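Local coordinates for protein acyl-CoA dehydrogenase (Bacillus anthracis, PDB 3OWA) that probably catalyses the FAD-dependent alpha,beta-dehydrogenation of acyl-CoA thioesters, at residues Gly15-Asp20 / Ala358-Leu363; Ile417-Phe422 / Asn495-Val500; Tyr326-Leu331 / Asn502-Glu507. All blocks are in the same frame, centred on the assembly; numbering follows the deposited sequence.

Interaction 1 of 3, residues Gly15-Asp20 / Ala358-Leu363; sequences GSFLVD and AIECSL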
ATOM      1  N   GLY A  15     -12.200 -22.590  14.921  1.00 53.36           N
ATOM      2  CA  GLY A  15     -13.331 -21.951  14.264  1.00 53.37           C
ATOM      3  C   GLY A  15     -14.547 -21.721  15.156  1.00 54.04           C
ATOM      4  O   GLY A  15     -15.525 -21.124  14.724  1.00 54.43           O
ATOM      5  N   SER A  16     -14.481 -22.167  16.405  1.00 54.33           N
ATOM      6  CA  SER A  16     -15.632 -22.061  17.301  1.00 55.02           C
ATOM      7  C   SER A  16     -15.894 -20.631  17.770  1.00 54.70           C
ATOM      8  O   SER A  16     -17.026 -20.304  18.158  1.00 54.99           O
ATOM      9  CB  SER A  16     -15.552 -23.051  18.477  1.00 55.98           C
ATOM     10  OG  SER A  16     -14.481 -22.772  19.369  1.00 55.48           O
ATOM     11  N   PHE A  17     -14.871 -19.773  17.711  1.00 53.05           N
ATOM     12  CA  PHE A  17     -15.059 -18.356  18.036  1.00 52.44           C
ATOM     13  C   PHE A  17     -16.229 -17.736  17.251  1.00 52.96           C
ATOM     14  O   PHE A  17     -16.819 -16.763  17.688  1.00 53.57           O
ATOM     15  CB  PHE A  17     -13.779 -17.545  17.781  1.00 51.05           C
ATOM     16  CG  PHE A  17     -13.389 -17.446  16.321  1.00 47.96           C
ATOM     17  CD1 PHE A  17     -13.908 -16.440  15.509  1.00 46.81           C
ATOM     18  CD2 PHE A  17     -12.497 -18.363  15.758  1.00 45.63           C
ATOM     19  CE1 PHE A  17     -13.549 -16.356  14.155  1.00 44.21           C
ATOM     20  CE2 PHE A  17     -12.127 -18.275  14.412  1.00 44.88           C
ATOM     21  CZ  PHE A  17     -12.665 -17.272  13.612  1.00 42.48           C
ATOM     22  N   LEU A  18     -16.553 -18.300  16.098  1.00 53.28           N
ATOM     23  CA  LEU A  18     -17.587 -17.752  15.252  1.00 54.38           C
ATOM     24  C   LEU A  18     -19.007 -17.974  15.804  1.00 56.71           C
ATOM     25  O   LEU A  18     -19.954 -17.269  15.425  1.00 56.64           O
ATOM     26  CB  LEU A  18     -17.482 -18.357  13.852  1.00 53.69           C
ATOM     27  CG  LEU A  18     -18.582 -17.949  12.860  1.00 54.99           C
ATOM     28  CD1 LEU A  18     -18.678 -16.430  12.720  1.00 52.25           C
ATOM     29  CD2 LEU A  18     -18.401 -18.620  11.488  1.00 54.31           C
ATOM     30  N   VAL A  19     -19.136 -18.937  16.708  1.00 58.93           N
ATOM     31  CA  VAL A  19     -20.433 -19.508  17.082  1.00 61.58           C
ATOM     32  C   VAL A  19     -20.625 -19.608  18.606  1.00 62.88           C
ATOM     33  O   VAL A  19     -21.745 -19.771  19.091  1.00 65.01           O
ATOM     34  CB  VAL A  19     -20.584 -20.894  16.382  1.00 62.15           C
ATOM     35  CG1 VAL A  19     -21.425 -21.832  17.163  1.00 64.98           C
ATOM     36  CG2 VAL A  19     -21.138 -20.732  14.986  1.00 63.09           C
ATOM     37  N   ASP A  20     -19.540 -19.500  19.364  1.00 62.84           N
ATOM     38  CA  ASP A  20     -19.600 -19.665  20.813  1.00 64.30           C
ATOM     39  C   ASP A  20     -19.105 -18.410  21.491  1.00 63.84           C
ATOM     40  O   ASP A  20     -18.313 -17.653  20.924  1.00 62.98           O
ATOM     41  CB  ASP A  20     -18.755 -20.864  21.265  1.00 64.87           C
ATOM     42  CG  ASP A  20     -19.351 -22.206  20.833  1.00 68.32           C
ATOM     43  OD1 ASP A  20     -20.594 -22.307  20.704  1.00 72.74           O
ATOM     44  OD2 ASP A  20     -18.579 -23.173  20.634  1.00 71.21           O
ATOM     45  N   ALA A 358      -6.324 -24.261  11.676  1.00 42.12           N
ATOM     46  CA  ALA A 358      -5.973 -23.779  10.325  1.00 40.00           C
ATOM     47  C   ALA A 358      -6.667 -22.467   9.998  1.00 39.33           C
ATOM     48  O   ALA A 358      -6.068 -21.619   9.348  1.00 38.57           O
ATOM     49  CB  ALA A 358      -6.254 -24.829   9.242  1.00 40.19           C
ATOM     50  N   ILE A 359      -7.917 -22.290  10.449  1.00 39.51           N
ATOM     51  CA  ILE A 359      -8.645 -21.051  10.175  1.00 38.60           C
ATOM     52  C   ILE A 359      -7.963 -19.842  10.808  1.00 37.45           C
ATOM     53  O   ILE A 359      -7.664 -18.869  10.131  1.00 36.53           O
ATOM     54  CB  ILE A 359     -10.124 -21.109  10.582  1.00 39.10           C
ATOM     55  CG1 ILE A 359     -10.882 -22.058   9.655  1.00 40.50           C
ATOM     56  CG2 ILE A 359     -10.735 -19.712  10.528  1.00 39.21           C
ATOM     57  CD1 ILE A 359     -12.287 -22.458  10.180  1.00 43.03           C
ATOM     58  N   GLU A 360      -7.746 -19.911  12.107  1.00 37.32           N
ATOM     59  CA  GLU A 360      -7.041 -18.884  12.846  1.00 37.22           C
ATOM     60  C   GLU A 360      -5.647 -18.580  12.241  1.00 35.78           C
ATOM     61  O   GLU A 360      -5.243 -17.424  12.178  1.00 35.63           O
ATOM     62  CB  GLU A 360      -6.942 -19.301  14.327  1.00 37.11           C
ATOM     63  CG  GLU A 360      -8.317 -19.369  15.036  1.00 42.10           C
ATOM     64  CD  GLU A 360      -9.052 -20.732  14.903  1.00 45.83           C
ATOM     65  OE1 GLU A 360      -9.989 -20.942  15.697  1.00 45.58           O
ATOM     66  OE2 GLU A 360      -8.706 -21.576  14.019  1.00 44.80           O
ATOM     67  N   CYS A 361      -4.922 -19.606  11.787  1.00 35.43           N
ATOM     68  CA  CYS A 361      -3.589 -19.401  11.163  1.00 34.90           C
ATOM     69  C   CYS A 361      -3.673 -18.561   9.896  1.00 33.82           C
ATOM     70  O   CYS A 361      -2.861 -17.637   9.690  1.00 33.14           O
ATOM     71  CB  CYS A 361      -2.916 -20.752  10.825  1.00 34.74           C
ATOM     72  SG  CYS A 361      -2.407 -21.706  12.300  1.00 38.58           S
ATOM     73  N   SER A 362      -4.638 -18.878   9.036  0.61 33.74           N
ATOM     74  CA  SER A 362      -4.838 -18.136   7.786  0.61 33.24           C
ATOM     75  C   SER A 362      -5.268 -16.703   8.072  0.61 33.06           C
ATOM     76  O   SER A 362      -4.764 -15.763   7.450  0.61 32.54           O
ATOM     77  CB  SER A 362      -5.875 -18.831   6.900  0.61 33.98           C
ATOM     78  OG  SER A 362      -5.242 -19.761   6.037  0.61 35.76           O
ATOM     79  N   LEU A 363      -6.179 -16.525   9.027  1.00 33.03           N
ATOM     80  CA  LEU A 363      -6.558 -15.167   9.443  1.00 33.48           C
ATOM     81  C   LEU A 363      -5.373 -14.336   9.927  1.00 32.57           C
ATOM     82  O   LEU A 363      -5.286 -13.165   9.590  1.00 33.65           O
ATOM     83  CB  LEU A 363      -7.659 -15.155  10.522  1.00 33.33           C
ATOM     84  CG  LEU A 363      -8.964 -15.918  10.230  1.00 36.40           C
ATOM     85  CD1 LEU A 363      -9.870 -15.879  11.463  1.00 38.37           C
ATOM     86  CD2 LEU A 363      -9.675 -15.409   8.958  1.00 36.21           C
TER
HETATM   87  O   HOH W   1     -11.637 -20.752  18.012  1.00 48.99           O
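F17 and E360 pass each other in opposite directions where the N-terminal loop docks on helix 358-383 of the acyl-CoA dehydrogenase fold. F17 sits in a short 3-10 turn, residues 16-18, and its CB points toward the helix. The carboxylate of E360 meets the ring at its edge, with E360 OE1 near the ring plane and 3.6 Å from F17 CD2. The planes of the ring and the carboxylate are 66° apart.

L363 comes from the next turn of the helix. It approaches F17 tip to tip, with L363 CD1 3.8 Å from F17 CZ. I359 CG2 lies at the ring edge, more loosely. The packing continues beyond the two segments: V500 and Y504 of helix 490-520 also touch F17, and F422 of helix 411-427 touches I359.

E360 also carries the polar part of the contact. Its chain is bent at chi2 (87°), which turns CD away from an extended course. OE1 then serves two partners. A water donates to E360 OE1 (water O to OE1 2.8 Å) and accepts weakly from F17 N. The other partner is the backbone of G15: G15 N donates to the syn side of E360 OE1 at 2.9 Å, with an almost straight N-H...O angle of 174°.

Interaction 2 of 3, residues Ile417-Phe422 / Asn495-Val500; sequences IVPGTF and NIADIV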
ATOM      1  N   ILE A 417      -9.990 -19.849   1.162  1.00 43.63           N
ATOM      2  CA  ILE A 417     -10.137 -21.120   1.844  1.00 45.01           C
ATOM      3  C   ILE A 417     -10.881 -21.021   3.172  1.00 44.74           C
ATOM      4  O   ILE A 417     -11.397 -22.043   3.651  1.00 45.85           O
ATOM      5  CB  ILE A 417      -8.783 -21.844   2.048  1.00 45.05           C
ATOM      6  CG1 ILE A 417      -7.856 -21.043   2.977  1.00 46.43           C
ATOM      7  CG2 ILE A 417      -8.136 -22.141   0.689  1.00 46.27           C
ATOM      8  CD1 ILE A 417      -6.438 -21.603   3.014  1.00 47.94           C
ATOM      9  N   VAL A 418     -10.947 -19.828   3.758  1.00 42.55           N
ATOM     10  CA  VAL A 418     -11.632 -19.663   5.028  1.00 41.92           C
ATOM     11  C   VAL A 418     -13.134 -20.114   5.057  1.00 44.11           C
ATOM     12  O   VAL A 418     -13.525 -20.938   5.914  1.00 43.98           O
ATOM     13  CB  VAL A 418     -11.410 -18.239   5.647  1.00 41.46           C
ATOM     14  CG1 VAL A 418     -12.432 -17.960   6.772  1.00 39.13           C
ATOM     15  CG2 VAL A 418      -9.987 -18.113   6.190  1.00 39.61           C
ATOM     16  N   PRO A 419     -13.983 -19.592   4.150  1.00 44.77           N
ATOM     17  CA  PRO A 419     -15.387 -20.048   4.243  1.00 46.56           C
ATOM     18  C   PRO A 419     -15.576 -21.545   4.050  1.00 48.54           C
ATOM     19  O   PRO A 419     -16.376 -22.140   4.764  1.00 50.12           O
ATOM     20  CB  PRO A 419     -16.081 -19.294   3.116  1.00 46.31           C
ATOM     21  CG  PRO A 419     -15.194 -18.080   2.878  1.00 45.68           C
ATOM     22  CD  PRO A 419     -13.809 -18.587   3.084  1.00 43.83           C
ATOM     23  N   GLY A 420     -14.851 -22.146   3.113  1.00 49.69           N
ATOM     24  CA  GLY A 420     -14.951 -23.594   2.840  1.00 51.78           C
ATOM     25  C   GLY A 420     -14.493 -24.457   3.994  1.00 52.82           C
ATOM     26  O   GLY A 420     -15.092 -25.496   4.273  1.00 54.63           O
ATOM     27  N   THR A 421     -13.430 -24.028   4.668  1.00 52.32           N
ATOM     28  CA  THR A 421     -12.981 -24.653   5.906  1.00 53.25           C
ATOM     29  C   THR A 421     -14.074 -24.659   6.986  1.00 55.27           C
ATOM     30  O   THR A 421     -14.292 -25.693   7.639  1.00 55.90           O
ATOM     31  CB  THR A 421     -11.706 -23.988   6.410  1.00 51.53           C
ATOM     32  OG1 THR A 421     -10.747 -24.035   5.358  1.00 52.04           O
ATOM     33  CG2 THR A 421     -11.133 -24.725   7.590  1.00 52.44           C
ATOM     34  N   PHE A 422     -14.767 -23.534   7.165  1.00 56.24           N
ATOM     35  CA  PHE A 422     -15.936 -23.500   8.054  1.00 58.72           C
ATOM     36  C   PHE A 422     -16.998 -24.517   7.648  1.00 61.87           C
ATOM     37  O   PHE A 422     -17.488 -25.279   8.487  1.00 63.11           O
ATOM     38  CB  PHE A 422     -16.548 -22.097   8.160  1.00 57.52           C
ATOM     39  CG  PHE A 422     -15.905 -21.242   9.201  1.00 53.29           C
ATOM     40  CD1 PHE A 422     -16.072 -21.536  10.552  1.00 51.17           C
ATOM     41  CD2 PHE A 422     -15.126 -20.144   8.838  1.00 49.62           C
ATOM     42  CE1 PHE A 422     -15.478 -20.756  11.541  1.00 50.20           C
ATOM     43  CE2 PHE A 422     -14.519 -19.347   9.810  1.00 48.65           C
ATOM     44  CZ  PHE A 422     -14.697 -19.651  11.179  1.00 49.13           C
ATOM     45  N   ASN A 495     -15.492 -11.576   0.898  1.00 37.45           N
ATOM     46  CA  ASN A 495     -16.277 -10.769   1.864  1.00 38.01           C
ATOM     47  C   ASN A 495     -16.515 -11.495   3.181  1.00 37.86           C
ATOM     48  O   ASN A 495     -16.387 -10.908   4.264  1.00 37.42           O
ATOM     49  CB  ASN A 495     -17.633 -10.314   1.275  1.00 39.39           C
ATOM     50  CG  ASN A 495     -17.480  -9.250   0.206  1.00 39.71           C
ATOM     51  OD1 ASN A 495     -16.475  -8.539   0.159  1.00 40.83           O
ATOM     52  ND2 ASN A 495     -18.474  -9.145  -0.667  1.00 41.71           N
ATOM     53  N   ILE A 496     -16.848 -12.778   3.078  1.00 38.29           N
ATOM     54  CA  ILE A 496     -17.115 -13.597   4.237  1.00 38.48           C
ATOM     55  C   ILE A 496     -15.811 -13.767   5.011  1.00 37.56           C
ATOM     56  O   ILE A 496     -15.784 -13.586   6.222  1.00 38.64           O
ATOM     57  CB  ILE A 496     -17.715 -14.972   3.820  1.00 39.64           C
ATOM     58  CG1 ILE A 496     -19.135 -14.774   3.258  1.00 40.56           C
ATOM     59  CG2 ILE A 496     -17.718 -15.941   4.988  1.00 40.04           C
ATOM     60  CD1 ILE A 496     -19.618 -15.921   2.450  1.00 43.35           C
ATOM     61  N   ALA A 497     -14.740 -14.086   4.294  1.00 36.08           N
ATOM     62  CA  ALA A 497     -13.408 -14.208   4.896  1.00 35.70           C
ATOM     63  C   ALA A 497     -12.974 -12.936   5.595  1.00 35.86           C
ATOM     64  O   ALA A 497     -12.403 -13.006   6.681  1.00 37.54           O
ATOM     65  CB  ALA A 497     -12.378 -14.633   3.853  1.00 34.27           C
ATOM     66  N   ASP A 498     -13.263 -11.780   4.999  1.00 36.53           N
ATOM     67  CA  ASP A 498     -12.925 -10.482   5.608  1.00 36.80           C
ATOM     68  C   ASP A 498     -13.772 -10.211   6.850  1.00 36.85           C
ATOM     69  O   ASP A 498     -13.266  -9.674   7.845  1.00 35.38           O
ATOM     70  CB  ASP A 498     -13.083  -9.336   4.593  1.00 36.57           C
ATOM     71  CG  ASP A 498     -12.090  -9.445   3.405  1.00 42.73           C
ATOM     72  OD1 ASP A 498     -11.068 -10.173   3.520  1.00 45.89           O
ATOM     73  OD2 ASP A 498     -12.317  -8.792   2.348  1.00 47.65           O
ATOM     74  N   ILE A 499     -15.056 -10.588   6.798  1.00 36.25           N
ATOM     75  CA  ILE A 499     -15.874 -10.508   7.987  1.00 36.84           C
ATOM     76  C   ILE A 499     -15.299 -11.352   9.137  1.00 36.97           C
ATOM     77  O   ILE A 499     -15.185 -10.880  10.277  1.00 36.26           O
ATOM     78  CB  ILE A 499     -17.377 -10.884   7.727  1.00 37.62           C
ATOM     79  CG1 ILE A 499     -18.024  -9.824   6.852  1.00 37.42           C
ATOM     80  CG2 ILE A 499     -18.117 -11.017   9.076  1.00 38.14           C
ATOM     81  CD1 ILE A 499     -19.403 -10.192   6.315  1.00 38.94           C
ATOM     82  N   VAL A 500     -14.955 -12.601   8.838  1.00 37.22           N
ATOM     83  CA  VAL A 500     -14.480 -13.503   9.874  1.00 37.67           C
ATOM     84  C   VAL A 500     -13.143 -12.965  10.416  1.00 37.96           C
ATOM     85  O   VAL A 500     -12.885 -13.009  11.638  1.00 38.36           O
ATOM     86  CB  VAL A 500     -14.297 -14.940   9.312  1.00 38.96           C
ATOM     87  CG1 VAL A 500     -13.649 -15.869  10.362  1.00 39.06           C
ATOM     88  CG2 VAL A 500     -15.655 -15.497   8.798  1.00 39.20           C
TER
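F422 and V500 meet tip to tip between helices 411-427 and 490-520. V500 CG1 lies at the edge of the F422 ring, near its plane, 3.6 Å from F422 CE2. CG1 is anti to the backbone N of V500 (chi1 174°), the branch that makes the closest touch. V500 CG2 is a little farther from the same ring carbon.

A second pair packs one turn back on each helix. P419 and I496 cross obliquely, with P419 CG 3.9 Å from I496 CG2. V418 packs beside them on A497. The CB atoms of V418 and A497 are 4.1 Å apart, and the small A497 lets the backbones come close: the CA atoms of V418 and A497 are 5.7 Å apart. No hydrogen bond joins the two segments, and every touching residue is buried.

Helix 411-427 is kinked at P419, whose N has no hydrogen to give to the turn before. In the same turn T421 OG1 donates to I417 O at 2.7 Å, from above the carbonyl plane.

Farther out, F17 and L18 of the N-terminal loop touch F422, and L363 of helix 358-383 touches V418. D498 forms a salt bridge with R415, a second tie between the same two helices. V474 and A475 of helix 458-482 touch I496.

The segment axes approach to 8.6 Å and cross at 80°. This is nearly perpendicular apolar helix packing within the helical C-terminal region of an acyl-CoA dehydrogenase.

Interaction 3 of 3, residues Tyr326-Leu331 / Asn502-Glu507; sequences YRTVGL and NLYAME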
ATOM      1  N   TYR A 326      -1.175 -14.063  19.148  1.00 36.27           N
ATOM      2  CA  TYR A 326      -0.803 -14.805  20.355  1.00 37.33           C
ATOM      3  C   TYR A 326      -1.951 -15.639  20.919  1.00 37.50           C
ATOM      4  O   TYR A 326      -1.714 -16.645  21.560  1.00 37.98           O
ATOM      5  CB  TYR A 326      -0.175 -13.907  21.429  1.00 37.69           C
ATOM      6  CG  TYR A 326       1.281 -13.659  21.120  1.00 37.68           C
ATOM      7  CD1 TYR A 326       1.703 -12.466  20.510  1.00 37.67           C
ATOM      8  CD2 TYR A 326       2.229 -14.649  21.372  1.00 38.42           C
ATOM      9  CE1 TYR A 326       3.066 -12.273  20.189  1.00 39.96           C
ATOM     10  CE2 TYR A 326       3.571 -14.470  21.073  1.00 37.63           C
ATOM     11  CZ  TYR A 326       3.977 -13.285  20.472  1.00 39.34           C
ATOM     12  OH  TYR A 326       5.302 -13.125  20.178  1.00 40.19           O
ATOM     13  N   ARG A 327      -3.176 -15.225  20.626  1.00 37.98           N
ATOM     14  CA  ARG A 327      -4.343 -16.039  20.877  1.00 38.53           C
ATOM     15  C   ARG A 327      -4.187 -17.360  20.140  1.00 38.98           C
ATOM     16  O   ARG A 327      -4.377 -18.408  20.724  1.00 39.36           O
ATOM     17  CB  ARG A 327      -5.613 -15.325  20.414  1.00 38.59           C
ATOM     18  CG  ARG A 327      -6.884 -16.170  20.519  1.00 39.91           C
ATOM     19  CD  ARG A 327      -8.112 -15.341  20.255  1.00 42.92           C
ATOM     20  NE  ARG A 327      -9.357 -16.090  20.406  1.00 45.53           N
ATOM     21  CZ  ARG A 327     -10.569 -15.599  20.153  1.00 46.61           C
ATOM     22  NH1 ARG A 327     -10.730 -14.343  19.726  1.00 44.42           N
ATOM     23  NH2 ARG A 327     -11.627 -16.377  20.323  1.00 48.87           N
ATOM     24  N   THR A 328      -3.864 -17.310  18.846  1.00 37.68           N
ATOM     25  CA  THR A 328      -3.693 -18.525  18.076  1.00 37.95           C
ATOM     26  C   THR A 328      -2.547 -19.394  18.624  1.00 39.16           C
ATOM     27  O   THR A 328      -2.689 -20.628  18.733  1.00 39.25           O
ATOM     28  CB  THR A 328      -3.453 -18.183  16.580  1.00 36.07           C
ATOM     29  OG1 THR A 328      -4.586 -17.480  16.077  1.00 37.29           O
ATOM     30  CG2 THR A 328      -3.259 -19.433  15.750  1.00 37.24           C
ATOM     31  N   VAL A 329      -1.414 -18.755  18.940  1.00 39.71           N
ATOM     32  CA  VAL A 329      -0.264 -19.458  19.513  1.00 40.81           C
ATOM     33  C   VAL A 329      -0.710 -20.152  20.810  1.00 42.73           C
ATOM     34  O   VAL A 329      -0.426 -21.338  21.022  1.00 43.21           O
ATOM     35  CB  VAL A 329       0.942 -18.511  19.758  1.00 40.46           C
ATOM     36  CG1 VAL A 329       2.105 -19.284  20.338  1.00 41.74           C
ATOM     37  CG2 VAL A 329       1.391 -17.814  18.421  1.00 39.91           C
ATOM     38  N   GLY A 330      -1.457 -19.416  21.641  1.00 43.67           N
ATOM     39  CA  GLY A 330      -2.077 -19.976  22.839  1.00 45.11           C
ATOM     40  C   GLY A 330      -2.987 -21.176  22.619  1.00 46.16           C
ATOM     41  O   GLY A 330      -2.975 -22.100  23.433  1.00 46.51           O
ATOM     42  N   LEU A 331      -3.775 -21.179  21.538  1.00 46.34           N
ATOM     43  CA  LEU A 331      -4.647 -22.332  21.237  1.00 47.98           C
ATOM     44  C   LEU A 331      -3.820 -23.582  20.928  1.00 49.37           C
ATOM     45  O   LEU A 331      -4.134 -24.693  21.393  1.00 49.54           O
ATOM     46  CB  LEU A 331      -5.616 -22.043  20.085  1.00 46.48           C
ATOM     47  CG  LEU A 331      -6.748 -21.054  20.353  1.00 47.40           C
ATOM     48  CD1 LEU A 331      -7.365 -20.556  19.061  1.00 44.06           C
ATOM     49  CD2 LEU A 331      -7.821 -21.629  21.330  1.00 48.05           C
ATOM     50  N   ASN A 502     -12.013  -9.787  10.498  1.00 37.03           N
ATOM     51  CA  ASN A 502     -12.267  -8.629  11.357  1.00 38.46           C
ATOM     52  C   ASN A 502     -12.855  -9.029  12.684  1.00 38.48           C
ATOM     53  O   ASN A 502     -12.456  -8.513  13.714  1.00 39.60           O
ATOM     54  CB  ASN A 502     -13.171  -7.614  10.656  1.00 38.95           C
ATOM     55  CG  ASN A 502     -12.383  -6.653   9.784  1.00 42.52           C
ATOM     56  OD1 ASN A 502     -11.153  -6.617   9.815  1.00 45.58           O
ATOM     57  ND2 ASN A 502     -13.089  -5.880   9.000  1.00 47.81           N
ATOM     58  N   LEU A 503     -13.788  -9.974  12.653  1.00 39.46           N
ATOM     59  CA  LEU A 503     -14.382 -10.501  13.882  1.00 40.91           C
ATOM     60  C   LEU A 503     -13.357 -11.114  14.873  1.00 39.74           C
ATOM     61  O   LEU A 503     -13.377 -10.818  16.079  1.00 39.69           O
ATOM     62  CB  LEU A 503     -15.516 -11.480  13.529  1.00 42.13           C
ATOM     63  CG  LEU A 503     -15.901 -12.379  14.683  1.00 46.09           C
ATOM     64  CD1 LEU A 503     -16.862 -11.619  15.571  1.00 50.55           C
ATOM     65  CD2 LEU A 503     -16.470 -13.706  14.192  1.00 49.65           C
ATOM     66  N   TYR A 504     -12.470 -11.954  14.354  1.00 39.17           N
ATOM     67  CA  TYR A 504     -11.401 -12.578  15.141  1.00 39.37           C
ATOM     68  C   TYR A 504     -10.453 -11.548  15.769  1.00 38.95           C
ATOM     69  O   TYR A 504     -10.076 -11.659  16.938  1.00 40.59           O
ATOM     70  CB  TYR A 504     -10.604 -13.588  14.275  1.00 39.36           C
ATOM     71  CG  TYR A 504      -9.649 -14.475  15.041  1.00 38.03           C
ATOM     72  CD1 TYR A 504     -10.099 -15.264  16.110  1.00 40.95           C
ATOM     73  CD2 TYR A 504      -8.302 -14.527  14.708  1.00 38.44           C
ATOM     74  CE1 TYR A 504      -9.233 -16.085  16.824  1.00 39.64           C
ATOM     75  CE2 TYR A 504      -7.420 -15.352  15.409  1.00 39.29           C
ATOM     76  CZ  TYR A 504      -7.901 -16.131  16.471  1.00 39.82           C
ATOM     77  OH  TYR A 504      -7.028 -16.938  17.172  1.00 40.09           O
ATOM     78  N   ALA A 505     -10.056 -10.553  14.998  1.00 37.57           N
ATOM     79  CA  ALA A 505      -9.206  -9.499  15.549  1.00 37.76           C
ATOM     80  C   ALA A 505      -9.947  -8.668  16.625  1.00 38.20           C
ATOM     81  O   ALA A 505      -9.379  -8.363  17.688  1.00 39.08           O
ATOM     82  CB  ALA A 505      -8.703  -8.596  14.423  1.00 36.80           C
HETATM   83  N   MSE A 506     -11.199  -8.315  16.349  1.00 38.55           N
HETATM   84  CA  MSE A 506     -12.034  -7.555  17.311  1.00 40.23           C
HETATM   85  C   MSE A 506     -12.191  -8.303  18.611  1.00 40.40           C
HETATM   86  O   MSE A 506     -11.964  -7.748  19.674  1.00 41.87           O
HETATM   87  CB  MSE A 506     -13.429  -7.306  16.749  1.00 40.40           C
HETATM   88  CG  MSE A 506     -13.504  -6.259  15.677  1.00 41.20           C
HETATM   89 SE   MSE A 506     -15.310  -6.169  15.005  0.53 45.32          SE
HETATM   90  CE  MSE A 506     -16.215  -5.556  16.598  1.00 43.71           C
ATOM     91  N   GLU A 507     -12.604  -9.565  18.533  1.00 41.32           N
ATOM     92  CA  GLU A 507     -12.799 -10.379  19.742  1.00 41.80           C
ATOM     93  C   GLU A 507     -11.502 -10.567  20.532  1.00 41.41           C
ATOM     94  O   GLU A 507     -11.496 -10.515  21.765  1.00 42.14           O
ATOM     95  CB  GLU A 507     -13.413 -11.734  19.376  1.00 42.80           C
ATOM     96  CG  GLU A 507     -13.679 -12.638  20.580  1.00 47.11           C
ATOM     97  CD  GLU A 507     -14.206 -14.043  20.210  1.00 53.20           C
ATOM     98  OE1 GLU A 507     -15.242 -14.460  20.779  1.00 54.90           O
ATOM     99  OE2 GLU A 507     -13.591 -14.744  19.365  1.00 55.06           O
TER
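R327 and Y504 bury the most surface here, and E507 completes the group. R327 starts on helix 305-336 and Y504 and E507 on helix 490-520. Both helices belong to the helical C-terminal region of the acyl-CoA dehydrogenase fold. The segment axes are nearly perpendicular, at 87°, and 11.8 Å apart. Long side chains span the gap.

R327 is extended from CG to NE. Its CG is anti to the backbone N and passes the phenol oxygen, with R327 CG 3.4 Å from Y504 OH. The two side chains cross at a slant. Y504 CE1 lies over one face of the guanidinium, toward its rim. The guanidinium and ring planes are 35° apart, so the groups are tilted and not stacked flat.

At its end the guanidinium meets E507 in a salt bridge. NH1 and NH2 both grip one oxygen: R327 NH2 donates to E507 OE2 at 2.7 Å, and R327 NH1 to the same E507 OE2 at 2.9 Å. The oxygen lies close to the guanidinium plane. Both nitrogens reach it from the same face of the carboxylate, above its plane. The N-H...O angles are bent, 148° for NH2.

Y504 also ends in a hydrogen bond. Y504 OH is 2.7 Å from T328 OG1, which sits at the ring edge in plane. T328 OG1 also bonds S324 O one turn earlier on its helix. R327 NH1 has a further partner in S508 OG.

The whole contact is buried. The carboxylate of E507 is bonded by R327 through OE2 and by K468 of helix 458-482 through OE1. These two basic groups would be expected to stabilise its negative charge. The ion pair and the phenol bond together tie helix 305-336 to helix 490-520 at two polar points.

How the interactions relate
All three contacts are buried; none lies at the surface. Interactions 2 and 3 share helix 490-520, using neighbouring segments that pack on different helices. Interaction 1 touches both. F17 lies against V500 of interaction 2 and against R327 and E507 of interaction 3. G15, L18 and I359 meet F422 and T421 of helix 411-427. E360 touches T328 and Y504. The chemistry changes along helix 490-520. Interaction 2 is apolar, between close-packed helices. Interaction 3 is polar and charged, between axes farther apart, bridged by long side chains. Interaction 1 mixes the two, because a loop offers a backbone N-H as well as an aromatic ring.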